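Long-range contacts in ABC transporter substrate-binding protein (Streptococcus pneumoniae, PDB 4OHN), which binds histidine between its two lobes and probably delivers this amino acid, or a related one, to an ABC uptake transporter: residues A[19-24]-A[58-63]; A[42-47]-A[80-85]; A[121-126]-A[147-152]; A[127-132]-A[153-158]. All blocks are in the same frame, centred on the assembly; numbering follows the deposited sequence. Where two conformers were deposited one is given.

Contact 1 of 4, residues A[19-24]-A[58-63]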
# COMPACT_ATOMS: atom_id res chain seq x y z
N SER A 19 22.66 1.77 -7.30
CA SER A 19 21.42 1.12 -7.68
C SER A 19 20.80 0.39 -6.50
O SER A 19 21.52 -0.18 -5.67
CB SER A 19 21.69 0.12 -8.79
OG SER A 19 20.50 -0.49 -9.22
N ILE A 20 19.47 0.39 -6.45
CA ILE A 20 18.74 -0.39 -5.48
C ILE A 20 17.47 -0.88 -6.17
O ILE A 20 16.91 -0.15 -7.01
CB ILE A 20 18.44 0.42 -4.19
CG1 ILE A 20 17.92 -0.50 -3.10
CG2 ILE A 20 17.49 1.58 -4.50
CD1 ILE A 20 17.98 0.07 -1.72
N THR A 21 17.02 -2.09 -5.84
CA THR A 21 15.82 -2.65 -6.45
C THR A 21 14.65 -2.57 -5.49
O THR A 21 14.73 -3.00 -4.34
CB THR A 21 16.06 -4.10 -6.90
OG1 THR A 21 17.09 -4.09 -7.89
CG2 THR A 21 14.81 -4.73 -7.47
N ILE A 22 13.55 -2.00 -5.96
CA ILE A 22 12.38 -1.79 -5.14
C ILE A 22 11.18 -2.51 -5.75
O ILE A 22 10.85 -2.32 -6.91
CB ILE A 22 12.08 -0.29 -4.99
CG1 ILE A 22 13.32 0.42 -4.41
CG2 ILE A 22 10.86 -0.08 -4.10
CD1 ILE A 22 13.08 1.89 -4.05
N GLY A 23 10.55 -3.34 -4.93
CA GLY A 23 9.40 -4.10 -5.36
C GLY A 23 8.09 -3.41 -5.01
O GLY A 23 7.97 -2.73 -4.00
N PHE A 24 7.10 -3.62 -5.87
CA PHE A 24 5.80 -2.97 -5.77
C PHE A 24 4.74 -3.72 -6.55
O PHE A 24 5.03 -4.36 -7.54
CB PHE A 24 5.86 -1.49 -6.20
CG PHE A 24 6.06 -1.27 -7.69
CD1 PHE A 24 7.21 -1.69 -8.33
CD2 PHE A 24 5.08 -0.65 -8.43
CE1 PHE A 24 7.36 -1.50 -9.71
CE2 PHE A 24 5.23 -0.47 -9.80
CZ PHE A 24 6.37 -0.90 -10.42
N THR A 58 20.17 5.26 -8.37
CA THR A 58 19.05 5.09 -9.30
C THR A 58 18.22 3.88 -8.84
O THR A 58 18.77 2.83 -8.49
CB THR A 58 19.57 4.83 -10.72
OG1 THR A 58 20.28 6.00 -11.17
CG2 THR A 58 18.46 4.53 -11.69
N VAL A 59 16.91 4.03 -8.85
CA VAL A 59 16.02 2.93 -8.48
C VAL A 59 15.73 2.05 -9.69
O VAL A 59 15.39 2.54 -10.77
CB VAL A 59 14.68 3.44 -7.91
CG1 VAL A 59 13.75 2.28 -7.58
CG2 VAL A 59 14.94 4.31 -6.66
N ASN A 60 15.87 0.75 -9.47
CA ASN A 60 15.37 -0.28 -10.37
C ASN A 60 14.03 -0.76 -9.85
O ASN A 60 13.97 -1.46 -8.85
CB ASN A 60 16.37 -1.44 -10.43
CG ASN A 60 15.86 -2.59 -11.25
OD1 ASN A 60 15.32 -2.40 -12.34
ND2 ASN A 60 16.01 -3.79 -10.72
N TRP A 61 12.96 -0.36 -10.52
CA TRP A 61 11.61 -0.71 -10.12
C TRP A 61 11.26 -2.09 -10.63
O TRP A 61 11.33 -2.34 -11.84
CB TRP A 61 10.59 0.32 -10.67
CG TRP A 61 10.73 1.64 -9.99
CD1 TRP A 61 11.35 2.77 -10.47
CD2 TRP A 61 10.27 1.96 -8.67
NE1 TRP A 61 11.29 3.77 -9.53
CE2 TRP A 61 10.65 3.29 -8.41
CE3 TRP A 61 9.59 1.25 -7.69
CZ2 TRP A 61 10.37 3.92 -7.21
CZ3 TRP A 61 9.30 1.88 -6.49
CH2 TRP A 61 9.70 3.21 -6.26
N GLN A 62 10.88 -2.97 -9.71
CA GLN A 62 10.54 -4.34 -10.05
C GLN A 62 9.09 -4.64 -9.65
O GLN A 62 8.79 -4.77 -8.47
CB GLN A 62 11.48 -5.31 -9.34
CG GLN A 62 11.19 -6.78 -9.67
CD GLN A 62 11.24 -7.05 -11.17
OE1 GLN A 62 12.29 -6.92 -11.82
NE2 GLN A 62 10.10 -7.44 -11.73
N PRO A 63 8.18 -4.72 -10.63
CA PRO A 63 6.84 -5.15 -10.24
C PRO A 63 6.89 -6.56 -9.68
O PRO A 63 7.59 -7.43 -10.20
CB PRO A 63 6.04 -5.08 -11.55
CG PRO A 63 7.05 -5.19 -12.63
CD PRO A 63 8.33 -4.56 -12.09
O HOH W 1 19.21 1.13 -11.00
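Ile22 and Trp61 lie side by side on one face of a parallel strand pair, the isoleucine CG2 reaching CZ3 of the indole at 3.5 Å. Val59 adds its CG1 over one face of the indole and also meets Ile22 CD1 at 3.6 Å, which ties the three side chains together. At the ligand-facing end of the strands, Trp61 turns the edge of its six-membered ring toward the face of Phe24, a T-shaped pair with planes at 82° and centroids 5.5 Å apart. Phe24 reaches it with chi1 at 71°, CG lying between the backbone N and carbonyl carbon, so that the ring folds across to the neighbouring strand. Phe52, Ile45 and Ala48 of helix 43-53 pack on this same face. Between the two backbones, hydrogen bonds run from Ile20 N to a weak last one at Phe24 N, with Asn60 N to Ile20 O the shortest at 2.8 Å. On the other face Thr21 and Asn60 point the same way, and ND2 donates to Thr21 OG1 at 3.0 Å, almost straight (171°) and within the amide plane. Nearer the strand starts a water joins Ser19 OG to Thr58 O. The pairing packs an apolar face on helix 43-53 and keeps polar groups on the more exposed face, while the Phe24 side chain lies about 7 Å from the bound histidine.

Contact 2 of 4, residues A[42-47]-A[80-85]. With HIS (histidine), chain B; ACT (acetate ion), chain D.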
# COMPACT_ATOMS: atom_id res chain seq x y z
N GLY A 42 3.62 7.44 -9.46
CA GLY A 42 2.91 7.49 -8.21
C GLY A 42 3.66 8.20 -7.12
O GLY A 42 4.82 8.60 -7.27
N PHE A 43 2.99 8.37 -6.00
CA PHE A 43 3.58 9.02 -4.83
C PHE A 43 4.87 8.35 -4.39
O PHE A 43 5.87 9.03 -4.14
CB PHE A 43 2.56 9.07 -3.68
CG PHE A 43 3.08 9.72 -2.44
CD1 PHE A 43 2.84 11.05 -2.20
CD2 PHE A 43 3.81 9.00 -1.50
CE1 PHE A 43 3.34 11.67 -1.05
CE2 PHE A 43 4.31 9.61 -0.36
CZ PHE A 43 4.05 10.94 -0.13
N ASP A 44 4.85 7.03 -4.26
CA ASP A 44 6.04 6.32 -3.84
C ASP A 44 7.12 6.31 -4.91
O ASP A 44 8.30 6.31 -4.59
CB ASP A 44 5.72 4.87 -3.45
CG ASP A 44 5.05 4.76 -2.09
OD1 ASP A 44 5.21 5.65 -1.22
OD2 ASP A 44 4.35 3.73 -1.91
N ILE A 45 6.73 6.27 -6.19
CA ILE A 45 7.72 6.36 -7.25
C ILE A 45 8.47 7.68 -7.10
O ILE A 45 9.71 7.72 -7.10
CB ILE A 45 7.08 6.27 -8.66
CG1 ILE A 45 6.21 5.02 -8.81
CG2 ILE A 45 8.17 6.31 -9.72
CD1 ILE A 45 6.94 3.70 -8.59
N ASP A 46 7.73 8.77 -6.94
CA ASP A 46 8.35 10.08 -6.78
C ASP A 46 9.16 10.19 -5.48
O ASP A 46 10.28 10.72 -5.49
CB ASP A 46 7.25 11.17 -6.81
CG ASP A 46 6.64 11.37 -8.20
OD1 ASP A 46 7.16 10.84 -9.21
OD2 ASP A 46 5.62 12.08 -8.26
N LEU A 47 8.61 9.69 -4.39
CA LEU A 47 9.26 9.83 -3.10
C LEU A 47 10.55 9.00 -3.05
O LEU A 47 11.60 9.51 -2.62
CB LEU A 47 8.32 9.46 -1.96
CG LEU A 47 8.90 9.62 -0.55
CD1 LEU A 47 9.28 11.05 -0.27
CD2 LEU A 47 7.89 9.12 0.48
N LEU A 80 13.82 -3.56 -1.22
CA LEU A 80 12.82 -2.84 -0.44
C LEU A 80 11.46 -3.15 -0.96
O LEU A 80 11.30 -3.45 -2.15
CB LEU A 80 13.02 -1.33 -0.57
CG LEU A 80 14.30 -0.73 0.01
CD1 LEU A 80 14.40 0.71 -0.39
CD2 LEU A 80 14.31 -0.86 1.52
N ILE A 81 10.49 -3.11 -0.07
CA ILE A 81 9.07 -3.09 -0.43
C ILE A 81 8.59 -1.66 -0.17
O ILE A 81 8.63 -1.18 0.96
CB ILE A 81 8.24 -4.09 0.39
CG1 ILE A 81 8.78 -5.52 0.24
CG2 ILE A 81 6.77 -4.01 0.01
CD1 ILE A 81 8.20 -6.51 1.23
N TRP A 82 8.13 -0.99 -1.22
CA TRP A 82 7.78 0.44 -1.10
C TRP A 82 6.63 0.68 -2.07
O TRP A 82 6.84 0.80 -3.28
CB TRP A 82 8.99 1.33 -1.44
CG TRP A 82 8.86 2.76 -1.03
CD1 TRP A 82 7.70 3.47 -0.87
CD2 TRP A 82 9.93 3.67 -0.77
NE1 TRP A 82 7.99 4.76 -0.49
CE2 TRP A 82 9.36 4.90 -0.44
CE3 TRP A 82 11.32 3.54 -0.75
CZ2 TRP A 82 10.14 5.99 -0.08
CZ3 TRP A 82 12.09 4.64 -0.39
CH2 TRP A 82 11.49 5.83 -0.06
N ASN A 83 5.41 0.69 -1.53
CA ASN A 83 4.18 0.67 -2.33
C ASN A 83 2.98 0.71 -1.41
O ASN A 83 2.19 -0.23 -1.35
CB ASN A 83 4.15 -0.61 -3.17
CG ASN A 83 3.00 -0.70 -4.15
OD1 ASN A 83 2.21 -1.65 -4.08
ND2 ASN A 83 2.91 0.24 -5.08
N GLY A 84 2.80 1.79 -0.68
CA GLY A 84 1.74 1.82 0.32
C GLY A 84 1.80 0.61 1.23
O GLY A 84 0.76 -0.02 1.50
N TYR A 85 3.00 0.30 1.71
CA TYR A 85 3.22 -0.90 2.50
C TYR A 85 2.89 -0.61 3.97
O TYR A 85 3.61 0.14 4.65
CB TYR A 85 4.65 -1.38 2.31
CG TYR A 85 5.04 -2.72 2.90
CD1 TYR A 85 4.20 -3.82 2.84
CD2 TYR A 85 6.29 -2.90 3.45
CE1 TYR A 85 4.60 -5.06 3.34
CE2 TYR A 85 6.69 -4.12 3.95
CZ TYR A 85 5.84 -5.19 3.90
OH TYR A 85 6.28 -6.37 4.41
N HIS B . -1.56 -1.40 2.31
CA HIS B . -1.83 -2.81 1.95
C HIS B . -0.64 -3.68 2.28
O HIS B . 0.40 -3.15 2.73
CB HIS B . -2.32 -2.98 0.50
CG HIS B . -1.28 -2.90 -0.59
ND1 HIS B . -1.37 -3.69 -1.72
CD2 HIS B . -0.22 -2.08 -0.79
CE1 HIS B . -0.39 -3.39 -2.55
NE2 HIS B . 0.32 -2.41 -2.01
OXT HIS B . -0.76 -4.91 2.09
C ACT D . 4.95 -9.52 4.80
O ACT D . 4.65 -8.49 4.19
OXT ACT D . 4.07 -10.40 4.83
CH3 ACT D . 6.29 -9.67 5.46
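Asp44 and Trp82 meet because their first torsions send them into the same space: Asp44 CG stands anti to its carbonyl carbon (chi1 -76°), and Trp82 CG stands anti to its backbone N (chi1 -165°), which swings the indole across to helix 43-53. The carboxylate is steeply inclined to the indole plane and uses its two oxygens separately. OD2 accepts Gly84 N at 2.8 Å and is approached nearly along its C-O axis. OD1 takes a weak, bent bond from Trp82 NE1, 3.0 Å long with an angle of 125° at the hydrogen; Tyr101 OH is a second weak partner. Farther along the helix, Leu47 crosses the indole at about a right angle and places CG 3.9 Å from Trp82 CZ2. Gly84, whose positive phi favours glycine, turns the chain after Asn83 so that its carbonyl faces the pocket. There Gly84 O receives the amino N of the bound histidine at 2.8 Å, while Asn83 OD1 takes NE2 of the ligand imidazole at 2.9 Å. Tyr85 OH donates to an acetate ion, probably from the crystallisation liquor. Asp44 is therefore a second-shell residue: by accepting Gly84 N it anchors the Asn83-Gly84 peptide and so helps position the glycine whose carbonyl, in the following peptide, takes the ligand's amino group. The carboxylate is buried, and its nearness to the helix start and to several N-H and O-H groups would be expected to favour the charged form.

Contact 3 of 4, residues A[121-126]-A[147-152]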
# COMPACT_ATOMS: atom_id res chain seq x y z
N ASP A 121 -24.52 -4.10 7.89
CA ASP A 121 -25.37 -4.41 6.76
C ASP A 121 -24.67 -5.29 5.72
O ASP A 121 -25.24 -5.59 4.67
CB ASP A 121 -25.99 -3.13 6.19
CG ASP A 121 -27.07 -2.56 7.10
OD1 ASP A 121 -27.59 -3.29 7.96
OD2 ASP A 121 -27.41 -1.36 6.95
N MET A 122 -23.46 -5.75 6.05
CA MET A 122 -22.80 -6.82 5.29
C MET A 122 -23.19 -8.21 5.78
O MET A 122 -22.63 -9.21 5.31
CB MET A 122 -21.28 -6.66 5.35
CG MET A 122 -20.76 -5.53 4.49
SD MET A 122 -20.91 -5.84 2.70
CE MET A 122 -19.75 -7.19 2.49
N THR A 123 -24.11 -8.28 6.73
CA THR A 123 -24.52 -9.56 7.28
C THR A 123 -25.04 -10.44 6.14
O THR A 123 -25.93 -10.05 5.38
CB THR A 123 -25.54 -9.39 8.43
OG1 THR A 123 -24.91 -8.66 9.49
CG2 THR A 123 -25.98 -10.76 8.95
N GLY A 124 -24.42 -11.62 5.98
CA GLY A 124 -24.84 -12.55 4.94
C GLY A 124 -24.43 -12.15 3.53
O GLY A 124 -24.77 -12.82 2.56
N LYS A 125 -23.68 -11.05 3.40
CA LYS A 125 -23.25 -10.53 2.10
C LYS A 125 -21.81 -10.99 1.80
O LYS A 125 -21.08 -11.40 2.69
CB LYS A 125 -23.34 -9.00 2.07
CG LYS A 125 -24.74 -8.44 2.30
CD LYS A 125 -25.65 -8.77 1.13
CE LYS A 125 -27.01 -8.10 1.28
NZ LYS A 125 -27.95 -8.65 0.27
N THR A 126 -21.42 -10.93 0.53
CA THR A 126 -20.14 -11.42 0.06
C THR A 126 -19.08 -10.33 0.12
O THR A 126 -19.26 -9.23 -0.44
CB THR A 126 -20.26 -11.95 -1.38
OG1 THR A 126 -21.32 -12.91 -1.44
CG2 THR A 126 -18.93 -12.59 -1.87
N LYS A 147 -15.66 -10.65 9.71
CA LYS A 147 -15.59 -12.05 9.41
C LYS A 147 -16.75 -12.83 10.00
O LYS A 147 -17.29 -13.68 9.35
CB LYS A 147 -14.27 -12.63 9.91
CG LYS A 147 -14.07 -14.10 9.59
CD LYS A 147 -12.71 -14.63 9.98
CE LYS A 147 -12.62 -16.11 9.67
NZ LYS A 147 -11.34 -16.72 10.11
N ASN A 148 -17.13 -12.57 11.11
CA ASN A 148 -18.19 -13.28 11.82
C ASN A 148 -19.55 -13.11 11.17
O ASN A 148 -20.39 -13.98 11.29
CB ASN A 148 -18.23 -12.95 13.31
CG ASN A 148 -17.11 -13.60 14.07
OD1 ASN A 148 -16.43 -14.45 13.55
ND2 ASN A 148 -16.90 -13.18 15.28
N ILE A 149 -19.77 -11.99 10.51
CA ILE A 149 -21.07 -11.72 9.91
C ILE A 149 -21.22 -11.85 8.40
O ILE A 149 -22.31 -12.03 7.92
CB ILE A 149 -21.60 -10.36 10.36
CG1 ILE A 149 -20.70 -9.23 9.86
CG2 ILE A 149 -21.71 -10.35 11.88
CD1 ILE A 149 -21.32 -7.86 10.03
N VAL A 150 -20.13 -11.78 7.65
CA VAL A 150 -20.23 -11.90 6.21
C VAL A 150 -20.51 -13.33 5.77
O VAL A 150 -20.26 -14.25 6.52
CB VAL A 150 -18.97 -11.38 5.47
CG1 VAL A 150 -18.73 -9.92 5.77
CG2 VAL A 150 -17.74 -12.21 5.80
N ALA A 151 -21.03 -13.50 4.57
CA ALA A 151 -21.32 -14.83 4.06
C ALA A 151 -20.10 -15.74 4.16
O ALA A 151 -18.99 -15.34 3.80
CB ALA A 151 -21.79 -14.73 2.61
N ASN A 152 -20.32 -16.95 4.67
CA ASN A 152 -19.29 -17.99 4.80
C ASN A 152 -18.11 -17.67 5.72
O ASN A 152 -17.16 -18.45 5.81
CB ASN A 152 -18.78 -18.40 3.41
CG ASN A 152 -19.90 -18.82 2.50
OD1 ASN A 152 -20.69 -19.70 2.84
ND2 ASN A 152 -20.00 -18.17 1.35
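Gly124 N donates to Ile149 O at 2.9 Å and Ala151 N returns a bond to Lys125 O at 2.8 Å, two nearly straight links between loops that otherwise have no strand pairing here. The second donor sits above the carbonyl plane of Lys125, 36° out of it. Residues 122-125 form a type II beta turn, closed by Lys125 N on Met122 O, and Gly124 fills its third position with the positive phi this turn prefers. The turn leads into strand 127-130, just as 147-152 leads into strand 155-158, so the two loops meet at the entrance to the parallel pair of a beta-alpha-beta unit in the second lobe. Among the side chains, Thr123 and Ile149 cross at about a right angle, with OG1 3.7 Å from CD1; that hydroxyl has its polar partner in Lys120 O. Ile149 reaches over with CG1 between its backbone N and carbonyl carbon (chi1 64°). Ala151 points its methyl at the turn, where CB lies 3.5 Å from Gly124 O, and Val150 CB approaches Lys125 O at the same distance. On the buried side, Met122 CB and Val150 CG1 touch loosely at 4.2 Å, and both side chains also rest on Leu127.

Contact 4 of 4, residues A[127-132]-A[153-158]. With HIS (histidine), chain B.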
# COMPACT_ATOMS: atom_id res chain seq x y z
N LEU A 127 -17.98 -10.61 0.82
CA LEU A 127 -16.85 -9.71 0.93
C LEU A 127 -15.70 -10.16 0.06
O LEU A 127 -15.45 -11.35 -0.07
CB LEU A 127 -16.37 -9.71 2.39
CG LEU A 127 -15.23 -8.74 2.70
CD1 LEU A 127 -15.70 -7.33 2.63
CD2 LEU A 127 -14.63 -9.05 4.07
N GLY A 128 -15.01 -9.19 -0.56
CA GLY A 128 -13.74 -9.42 -1.23
C GLY A 128 -12.59 -8.69 -0.55
O GLY A 128 -12.79 -7.75 0.20
N ALA A 129 -11.38 -9.14 -0.85
CA ALA A 129 -10.14 -8.58 -0.28
C ALA A 129 -8.98 -8.94 -1.19
O ALA A 129 -9.02 -9.91 -1.93
CB ALA A 129 -9.87 -9.13 1.12
N GLN A 130 -7.91 -8.14 -1.08
CA GLN A 130 -6.64 -8.50 -1.70
C GLN A 130 -5.93 -9.51 -0.83
O GLN A 130 -5.70 -9.29 0.36
CB GLN A 130 -5.77 -7.27 -1.94
CG GLN A 130 -4.43 -7.65 -2.56
CD GLN A 130 -3.48 -6.48 -2.78
OE1 GLN A 130 -3.28 -5.64 -1.88
NE2 GLN A 130 -2.87 -6.43 -3.95
N ALA A 131 -5.57 -10.64 -1.43
CA ALA A 131 -5.08 -11.79 -0.68
C ALA A 131 -3.88 -11.46 0.17
O ALA A 131 -3.80 -11.90 1.32
CB ALA A 131 -4.73 -12.96 -1.63
N GLY A 132 -2.95 -10.70 -0.39
CA GLY A 132 -1.69 -10.41 0.29
C GLY A 132 -1.70 -9.13 1.11
O GLY A 132 -0.67 -8.66 1.57
N LYS A 153 -18.19 -16.55 6.44
CA LYS A 153 -17.10 -16.13 7.32
C LYS A 153 -15.77 -16.14 6.57
O LYS A 153 -14.74 -16.54 7.10
CB LYS A 153 -17.03 -17.03 8.56
CG LYS A 153 -18.27 -16.95 9.42
CD LYS A 153 -18.06 -17.70 10.75
CE LYS A 153 -19.18 -17.44 11.75
NZ LYS A 153 -20.47 -18.03 11.33
N GLU A 154 -15.81 -15.66 5.34
CA GLU A 154 -14.66 -15.67 4.44
C GLU A 154 -14.64 -14.41 3.60
O GLU A 154 -15.64 -13.70 3.52
CB GLU A 154 -14.80 -16.82 3.44
CG GLU A 154 -14.57 -18.13 3.97
CD GLU A 154 -14.96 -19.23 3.00
OE1 GLU A 154 -15.46 -18.96 1.86
OE2 GLU A 154 -14.78 -20.36 3.41
N ALA A 155 -13.50 -14.12 2.98
CA ALA A 155 -13.43 -13.14 1.91
C ALA A 155 -13.00 -13.83 0.64
O ALA A 155 -12.06 -14.64 0.65
CB ALA A 155 -12.43 -12.04 2.28
N ASN A 156 -13.67 -13.51 -0.47
CA ASN A 156 -13.16 -13.78 -1.80
C ASN A 156 -11.81 -13.11 -1.89
O ASN A 156 -11.66 -11.96 -1.46
CB ASN A 156 -14.07 -13.18 -2.88
CG ASN A 156 -15.22 -14.08 -3.29
OD1 ASN A 156 -15.62 -14.97 -2.54
ND2 ASN A 156 -15.74 -13.87 -4.50
N GLN A 157 -10.82 -13.80 -2.43
CA GLN A 157 -9.46 -13.28 -2.51
C GLN A 157 -8.99 -13.03 -3.94
O GLN A 157 -9.27 -13.80 -4.87
CB GLN A 157 -8.51 -14.21 -1.77
CG GLN A 157 -8.63 -14.11 -0.25
CD GLN A 157 -8.09 -15.32 0.47
OE1 GLN A 157 -7.08 -15.88 0.07
NE2 GLN A 157 -8.77 -15.72 1.53
N TYR A 158 -8.29 -11.92 -4.09
CA TYR A 158 -7.82 -11.41 -5.38
C TYR A 158 -6.36 -11.01 -5.28
O TYR A 158 -5.90 -10.47 -4.25
CB TYR A 158 -8.63 -10.15 -5.75
CG TYR A 158 -10.10 -10.45 -5.89
CD1 TYR A 158 -10.62 -10.89 -7.11
CD2 TYR A 158 -10.96 -10.34 -4.82
CE1 TYR A 158 -11.94 -11.20 -7.26
CE2 TYR A 158 -12.30 -10.63 -4.97
CZ TYR A 158 -12.77 -11.06 -6.18
OH TYR A 158 -14.11 -11.38 -6.29
N HIS B . -1.56 -1.40 2.31
CA HIS B . -1.83 -2.81 1.95
C HIS B . -0.64 -3.68 2.28
O HIS B . 0.40 -3.15 2.73
CB HIS B . -2.32 -2.98 0.50
CG HIS B . -1.28 -2.90 -0.59
ND1 HIS B . -1.37 -3.69 -1.72
CD2 HIS B . -0.22 -2.08 -0.79
CE1 HIS B . -0.39 -3.39 -2.55
NE2 HIS B . 0.32 -2.41 -2.01
OXT HIS B . -0.76 -4.91 2.09
O HOH W 2 -17.93 -13.25 2.15
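At Gly128, where a beta carbon would crowd the ring, Tyr158 brings in its edge, CE2 standing 4.2 Å from Gly128 CA. The edge also passes Ala129 O, which lies 3.5 Å from Tyr158 CD2. Tyr158 CG is anti to its carbonyl carbon (chi1 -61°), which turns the ring back toward Gly128, edge-on to strand 127-130, and its hydroxyl bonds to Asp167. Across the parallel backbones, Asn156 and Tyr158 each use both N and O: Asn156 N binds Leu127 O at 2.8 Å, Asn156 O takes Ala129 N, Tyr158 N binds Ala129 O, and Tyr158 O accepts Ala131 N in the straightest of the four (168°). Before the strands join, a water bridges Leu127 N and Glu154 O. On the opposite face, which Gln157 shares, Ala129 CB lies 4.0 Å from Ala155 CB, with Leu127 CD2 beside the same methyl. Gln130, extended with CG anti to its backbone N, carries OE1 to ND1 of the bound histidine at 2.7 Å, almost straight at 170°; its NE2 is held by Gln159 O and Asp25 OD2, which fixes how the amide is turned. Helix 134-141, the connection of this beta-alpha-beta crossover, packs Tyr136 and Phe139 on the face of Leu127, Ala129 and Ala155, helix 161-169 meets Tyr158 on the other, and strand 175-179 pairs with the far side of strand 127-130.

The contacts fall into two groups on either side of the bound histidine, the two-lobed plan of periplasmic-type binding proteins. Contacts 1 and 2 touch, their centres 10 Å apart: Gly23 N lies 2.9 Å from Leu80 O, and Ile22 packs on Trp82, so the strand pair backs the pocket loop. Contacts 3 and 4 also touch, with centres 12 Å apart and Asn148 O lying 3.7 Å from Lys153 CE. Contacts 2 and 4 do not meet, their nearest atoms about 7 Å apart, yet both bind the ligand, one through NE2 and the amino group, the other through ND1. Contact 3 lies about 21 Å from contact 2 at nearest atoms, remote from the pocket.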